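Local coordinates for protein alcohol dehydrogenase, zinc-containing (PDB 5YLN) that probably oxidises alcohols with NAD+ as a zinc-dependent alcohol dehydrogenase, each chain carrying two zinc sites, at residues V77-K82 with H132-L137. Residues are numbered along the deposited sequence; the frame is centred on the assembly and turned at random.
Sequences VSNFKK and HADNTL
The irregular loop 77-82, which joins strands 66-72 and 85-88, runs past the short helix 133-136 with its closest backbone approach between Val77 and Asp134, CA to CA 6.1 Å. Both segments belong to the GroES-like domain of the zinc-containing alcohol dehydrogenases, and the side chain of Asp134 lies about 12 Å from the zinc held by Cys94, Cys97, Cys100 and Cys108. Its carboxylate grips the loop as a two-pronged acceptor: OD2 takes the backbone N-H of Ser78 at 3.0 Å, and OD1 takes that of Asn79 with the same N-to-O separation of 3.0 Å. Each oxygen offers its syn lone pair, so two consecutive peptide groups share one carboxylate, and the N-H...O angles of 163° and 155° are fairly straight. Aspartate suits the place because its carboxylate presents two acceptor oxygens, one for each N-H, and the paired bonds hold the group against rotation; the two N-H dipoles would be expected to favour the ionised form. Ser78 adds a weak third bond, its OG set between backbone N and carbonyl carbon (chi1 61°) and 3.4 Å from Asp134 OD2. CG1 of Val77, anti to its backbone N, rests against Asp134 OD1, while CG2 meets the methyl of Ala133, whose CB points toward the loop.

Phe80 is the buried aromatic of the contact, its edge at Asp134 OD1. With CG anti to its carbonyl carbon, the ring reaches over Leu137, where the chain leaves the helix for strand 137-139; Leu137 CB makes a CH-pi contact over one face, 3.8 Å from the ring centroid. Val86 of strand 85-88 also touches Phe80, and His139 stacks on its ring. At the ring tip, Phe80 CZ comes within 3.1 Å of the carbonyl oxygen of Leu137.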
# COMPACT_ATOMS: atom_id res chain seq x y z
N VAL A 77 2.29 -10.99 -37.14
CA VAL A 77 3.50 -10.82 -36.33
C VAL A 77 4.53 -10.09 -37.18
O VAL A 77 4.87 -10.56 -38.27
CB VAL A 77 4.06 -12.16 -35.84
CG1 VAL A 77 5.39 -11.93 -35.12
CG2 VAL A 77 3.05 -12.85 -34.93
N SER A 78 5.06 -8.99 -36.68
CA SER A 78 5.89 -8.16 -37.53
C SER A 78 7.33 -8.05 -37.08
O SER A 78 8.21 -7.87 -37.93
CB SER A 78 5.29 -6.75 -37.66
OG SER A 78 5.20 -6.11 -36.40
N ASN A 79 7.60 -8.17 -35.79
CA ASN A 79 8.93 -7.92 -35.27
C ASN A 79 9.69 -9.20 -34.94
O ASN A 79 10.80 -9.13 -34.39
CB ASN A 79 8.85 -7.02 -34.04
CG ASN A 79 8.27 -5.63 -34.36
OD1 ASN A 79 8.51 -5.07 -35.44
ND2 ASN A 79 7.50 -5.08 -33.43
N PHE A 80 9.13 -10.37 -35.26
CA PHE A 80 9.83 -11.64 -35.07
C PHE A 80 9.61 -12.51 -36.29
O PHE A 80 8.59 -12.40 -36.98
CB PHE A 80 9.37 -12.36 -33.79
CG PHE A 80 9.65 -11.60 -32.51
CD1 PHE A 80 8.71 -10.71 -31.98
CD2 PHE A 80 10.85 -11.78 -31.82
CE1 PHE A 80 8.97 -10.00 -30.81
CE2 PHE A 80 11.12 -11.07 -30.65
CZ PHE A 80 10.17 -10.17 -30.14
N LYS A 81 10.59 -13.37 -36.58
CA LYS A 81 10.50 -14.30 -37.70
C LYS A 81 11.14 -15.62 -37.31
O LYS A 81 11.77 -15.73 -36.26
CB LYS A 81 11.20 -13.75 -38.96
CG LYS A 81 12.73 -13.63 -38.81
CD LYS A 81 13.37 -12.82 -39.95
CE LYS A 81 14.89 -12.73 -39.84
NZ LYS A 81 15.33 -11.98 -38.62
N LYS A 82 11.03 -16.59 -38.21
CA LYS A 82 11.61 -17.91 -38.00
C LYS A 82 13.12 -17.83 -37.84
O LYS A 82 13.83 -17.30 -38.70
CB LYS A 82 11.26 -18.83 -39.18
CG LYS A 82 11.83 -20.25 -39.01
CD LYS A 82 11.37 -21.21 -40.10
CE LYS A 82 11.91 -22.63 -39.86
NZ LYS A 82 11.24 -23.33 -38.72
N HIS A 132 0.12 -13.33 -28.78
CA HIS A 132 0.62 -11.94 -28.83
C HIS A 132 2.14 -11.89 -28.86
O HIS A 132 2.78 -11.24 -28.02
CB HIS A 132 0.08 -11.14 -27.66
CG HIS A 132 -1.41 -11.13 -27.58
ND1 HIS A 132 -2.20 -10.67 -28.61
CD2 HIS A 132 -2.25 -11.53 -26.60
CE1 HIS A 132 -3.47 -10.80 -28.26
NE2 HIS A 132 -3.53 -11.31 -27.05
N ALA A 133 2.72 -12.57 -29.85
CA ALA A 133 4.17 -12.77 -29.88
C ALA A 133 4.93 -11.45 -29.89
O ALA A 133 5.99 -11.33 -29.27
CB ALA A 133 4.56 -13.62 -31.08
N ASP A 134 4.41 -10.45 -30.62
CA ASP A 134 5.11 -9.17 -30.70
C ASP A 134 5.26 -8.52 -29.33
O ASP A 134 6.22 -7.76 -29.10
CB ASP A 134 4.38 -8.23 -31.66
CG ASP A 134 4.83 -8.39 -33.09
OD1 ASP A 134 6.01 -8.73 -33.30
OD2 ASP A 134 4.02 -8.17 -34.02
N ASN A 135 4.35 -8.81 -28.39
CA ASN A 135 4.42 -8.21 -27.07
C ASN A 135 4.82 -9.18 -25.97
O ASN A 135 4.94 -8.78 -24.81
CB ASN A 135 3.07 -7.55 -26.71
CG ASN A 135 2.64 -6.54 -27.74
OD1 ASN A 135 3.18 -5.45 -27.81
ND2 ASN A 135 1.66 -6.90 -28.54
N THR A 136 5.04 -10.45 -26.30
CA THR A 136 5.40 -11.45 -25.31
C THR A 136 6.83 -11.95 -25.46
O THR A 136 7.41 -12.43 -24.48
CB THR A 136 4.40 -12.63 -25.39
OG1 THR A 136 3.08 -12.10 -25.23
CG2 THR A 136 4.65 -13.73 -24.32
N LEU A 137 7.43 -11.79 -26.63
CA LEU A 137 8.79 -12.24 -26.91
C LEU A 137 9.76 -11.06 -26.86
O LEU A 137 9.40 -9.92 -27.15
CB LEU A 137 8.86 -12.90 -28.28
CG LEU A 137 7.96 -14.11 -28.53
CD1 LEU A 137 8.19 -14.66 -29.94
CD2 LEU A 137 8.27 -15.18 -27.49